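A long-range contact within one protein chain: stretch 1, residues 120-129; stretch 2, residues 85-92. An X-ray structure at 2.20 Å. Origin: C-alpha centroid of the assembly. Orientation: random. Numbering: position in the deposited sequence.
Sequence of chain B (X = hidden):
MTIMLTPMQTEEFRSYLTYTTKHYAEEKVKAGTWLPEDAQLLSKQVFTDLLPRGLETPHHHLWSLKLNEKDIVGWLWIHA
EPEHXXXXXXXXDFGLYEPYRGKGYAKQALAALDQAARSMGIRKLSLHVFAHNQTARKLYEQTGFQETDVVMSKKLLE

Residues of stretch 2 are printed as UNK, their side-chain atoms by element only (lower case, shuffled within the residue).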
# COMPACT_ATOMS: atom_id res chain seq x y z
N MSE B 120 -12.93 19.26 15.86
CA MSE B 120 -13.32 19.40 17.26
C MSE B 120 -12.60 20.51 18.04
O MSE B 120 -12.70 20.58 19.26
CB MSE B 120 -13.20 18.03 17.97
CG MSE B 120 -11.93 17.26 17.66
SE MSE B 120 -12.01 15.35 18.02
CE MSE B 120 -11.75 15.36 19.93
N GLY B 121 -11.87 21.37 17.35
CA GLY B 121 -11.19 22.46 18.02
C GLY B 121 -9.71 22.29 18.30
O GLY B 121 -8.99 23.26 18.47
N ILE B 122 -9.25 21.05 18.32
CA ILE B 122 -7.85 20.78 18.58
C ILE B 122 -6.96 21.51 17.57
O ILE B 122 -7.19 21.40 16.38
CB ILE B 122 -7.57 19.28 18.46
CG1 ILE B 122 -8.48 18.51 19.40
CG2 ILE B 122 -6.12 19.00 18.75
CD1 ILE B 122 -8.28 17.03 19.34
N ARG B 123 -5.97 22.25 18.06
CA ARG B 123 -5.07 22.99 17.17
C ARG B 123 -3.67 22.38 17.10
O ARG B 123 -2.86 22.76 16.25
CB ARG B 123 -4.93 24.44 17.61
CG ARG B 123 -6.08 25.37 17.24
CD ARG B 123 -5.52 26.72 16.77
NE ARG B 123 -4.54 27.28 17.70
CZ ARG B 123 -3.59 28.15 17.37
NH1 ARG B 123 -3.48 28.59 16.11
NH2 ARG B 123 -2.75 28.60 18.30
N LYS B 124 -3.37 21.44 17.99
CA LYS B 124 -2.05 20.82 18.01
C LYS B 124 -2.11 19.39 18.56
O LYS B 124 -2.96 19.07 19.39
CB LYS B 124 -1.11 21.67 18.86
CG LYS B 124 0.34 21.22 18.90
CD LYS B 124 1.18 22.16 19.77
CE LYS B 124 2.63 21.70 19.86
NZ LYS B 124 3.50 22.69 20.55
N LEU B 125 -1.22 18.53 18.08
CA LEU B 125 -1.18 17.15 18.51
C LEU B 125 0.16 16.83 19.12
O LEU B 125 1.20 17.25 18.62
CB LEU B 125 -1.42 16.21 17.34
CG LEU B 125 -2.78 16.31 16.69
CD1 LEU B 125 -2.77 15.41 15.47
CD2 LEU B 125 -3.88 15.88 17.68
N SER B 126 0.12 16.04 20.19
CA SER B 126 1.34 15.65 20.89
C SER B 126 1.26 14.15 21.15
O SER B 126 0.18 13.61 21.35
CB SER B 126 1.43 16.44 22.19
OG SER B 126 2.64 16.21 22.84
N LEU B 127 2.40 13.47 21.15
CA LEU B 127 2.44 12.04 21.37
C LEU B 127 3.79 11.51 21.85
O LEU B 127 4.81 12.21 21.77
CB LEU B 127 2.07 11.31 20.06
CG LEU B 127 3.07 11.42 18.90
CD1 LEU B 127 4.31 10.59 19.20
CD2 LEU B 127 2.41 10.91 17.63
N HIS B 128 3.80 10.27 22.33
CA HIS B 128 5.03 9.62 22.80
C HIS B 128 5.29 8.39 21.94
O HIS B 128 4.38 7.63 21.61
CB HIS B 128 4.90 9.21 24.26
CG HIS B 128 5.93 8.21 24.71
ND1 HIS B 128 5.94 6.90 24.26
CD2 HIS B 128 7.00 8.33 25.54
CE1 HIS B 128 6.96 6.26 24.80
NE2 HIS B 128 7.62 7.11 25.58
N VAL B 129 6.55 8.20 21.58
CA VAL B 129 6.95 7.05 20.79
C VAL B 129 8.25 6.51 21.37
O VAL B 129 9.17 7.26 21.64
CB VAL B 129 7.13 7.46 19.29
CG1 VAL B 129 8.28 8.44 19.15
CG2 VAL B 129 7.35 6.23 18.44
N UNK B 85 -3.93 25.77 26.70
CA UNK B 85 -3.44 27.02 26.11
C UNK B 85 -3.14 26.99 24.62
O UNK B 85 -3.06 28.04 23.98
c UNK B 85 -2.20 27.35 26.96
c UNK B 85 -3.01 25.31 27.75
c UNK B 85 -1.72 26.00 27.38
N UNK B 86 -2.96 25.80 24.05
CA UNK B 86 -2.68 25.70 22.62
C UNK B 86 -3.64 24.71 21.98
O UNK B 86 -3.35 24.15 20.92
n UNK B 86 1.42 25.27 21.45
c UNK B 86 1.23 25.76 22.68
c UNK B 86 -0.19 26.14 23.05
o UNK B 86 2.16 25.90 23.48
c UNK B 86 -1.23 25.26 22.38
N UNK B 87 -4.77 24.49 22.64
CA UNK B 87 -5.80 23.58 22.15
C UNK B 87 -5.13 22.27 21.70
O UNK B 87 -5.53 21.65 20.71
o UNK B 87 -9.06 25.88 21.55
c UNK B 87 -8.03 23.81 20.82
c UNK B 87 -9.01 24.65 21.66
c UNK B 87 -6.56 24.23 20.97
n UNK B 87 -9.81 23.97 22.48
N UNK B 88 -4.11 21.86 22.44
CA UNK B 88 -3.39 20.64 22.10
C UNK B 88 -4.14 19.42 22.61
O UNK B 88 -5.04 19.53 23.45
c UNK B 88 -0.96 19.80 22.00
o UNK B 88 0.61 20.61 23.60
o UNK B 88 1.42 19.58 21.84
c UNK B 88 0.46 20.02 22.52
c UNK B 88 -1.99 20.69 22.71
N UNK B 89 -3.81 18.26 22.07
CA UNK B 89 -4.42 17.01 22.50
C UNK B 89 -3.32 15.98 22.40
O UNK B 89 -2.52 16.00 21.47
c UNK B 89 -5.58 16.64 21.59
N UNK B 90 -3.25 15.09 23.38
CA UNK B 90 -2.23 14.07 23.39
C UNK B 90 -2.75 12.77 22.82
O UNK B 90 -3.89 12.37 23.07
c UNK B 90 0.74 13.36 24.58
c UNK B 90 1.85 12.53 24.69
c UNK B 90 1.69 11.22 25.14
c UNK B 90 0.43 10.75 25.47
c UNK B 90 -0.53 12.91 24.91
c UNK B 90 -1.73 13.83 24.82
c UNK B 90 -0.67 11.59 25.34
N UNK B 91 -1.89 12.11 22.05
CA UNK B 91 -2.23 10.83 21.45
C UNK B 91 -1.68 9.73 22.35
O UNK B 91 -0.51 9.34 22.24
c UNK B 91 -2.17 11.81 19.15
c UNK B 91 -1.92 9.34 19.47
c UNK B 91 -1.44 11.99 17.85
c UNK B 91 -1.61 10.71 20.06
N UNK B 92 -2.52 9.22 23.25
CA UNK B 92 -2.08 8.15 24.13
C UNK B 92 -1.81 6.88 23.36
O UNK B 92 -0.92 6.12 23.71
c UNK B 92 -3.88 9.80 26.73
c UNK B 92 -1.84 8.69 27.26
c UNK B 92 -1.61 9.58 28.29
c UNK B 92 -2.97 8.79 26.45
c UNK B 92 -3.13 7.89 25.24
c UNK B 92 -2.52 10.59 28.54
c UNK B 92 -3.66 10.70 27.77
o UNK B 92 -2.23 11.52 29.51
O HOH W 1 -9.88 26.02 18.53
O HOH W 2 1.84 8.30 22.68
O HOH W 3 1.81 6.06 21.90

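Position 85 has three side-chain carbons that close a ring onto the backbone N, a pattern that defines Pro-85. It lies out of reach of stretch 1.

At position 86 there are three carbons, the third carrying one oxygen and one nitrogen at the end of an unbranched chain. Either a glutamine or a glutamate would have this outline, and the element assignment settles it as Gln-86. Its CA-to-CB bond points sideways, but the end of the chain comes nearer to stretch 1; its NE2 lies 3.4 Å from Lys-124 NZ, and because both atoms are donors the approach is not a hydrogen bond.

Position 87 repeats that composition, three carbons with one oxygen and one nitrogen on the third, and is Gln-87. Its phi/psi of 46/37° is left-handed, and CA-to-CB points toward stretch 1, with CB 3.7 Å from Arg-123 CB. Water 1 links the side chain to the neighbouring backbone, donating to Gly-121 O at 2.9 Å and, weakly, to Gln-87 OE1 at 3.1 Å. Gln-87 O accepts from Arg-123 N at 2.8 Å, and Lys-124 N adds a weak bond to Gln-87 O at 3.5 Å.

At position 88 an extended chain of three carbons ends in two oxygens, the carboxylate of Glu-88. With chi1 and chi2 both t, the extended chain reaches across to the neighbouring strand: OE1 of Glu-88 is 3.2 Å from Ser-126 CB and forms a long salt bridge with Lys-124 NZ at 4.0 Å.

Position 89 has a single carbon and is Ala-89. Its CB meets Ile-122 CD1 at 3.5 Å and Leu-125 CD2 at 4.3 Å, so the small side chain is packed by two aliphatic neighbours.

At position 90 one carbon leads to a ring of six carbons without a heteroatom, hence Phe-90. Its ring end comes nearer than its CB direction suggests: CE2 of Phe-90 is 3.4 Å from Leu-127 CA, and CZ of Phe-90 is 3.6 Å from His-128 N, both approaches oblique to the ring.

Position 91 shows four carbons, forked at the first with one arm two carbons long, which identifies Ile-91. CB of Ile-91 packs against Leu-127 CB at 3.7 Å, and its CD1 lies 4.3 Å from Leu-125 CB.

Position 92 has one carbon and a six-carbon ring bearing an oxygen, so it is Tyr-92; its CA-to-CB bond points away from stretch 1.

The contact works as a parallel strand pairing, with 32° between the strand directions and 753 Å² buried. Ala-89 N donates to Lys-124 O (2.9 Å), Ser-126 N to Ala-89 O (2.9 Å) and Ile-91 N to Ser-126 O (2.7 Å), so Ala-89 bonds through both its N and its O to residues flanking Leu-125. Alternation sends Lys-124, Glu-88, Ser-126 and Phe-90 to one face, while Leu-125, Ala-89, Leu-127 and Ile-91 form an aliphatic layer on the other. Beyond these bonds, water 2 accepts from His-128 N at 2.8 Å and lies 2.6 Å from Ile-91 O, bridging the two backbones.

Stretch 2 85-92: PQQEAFIY
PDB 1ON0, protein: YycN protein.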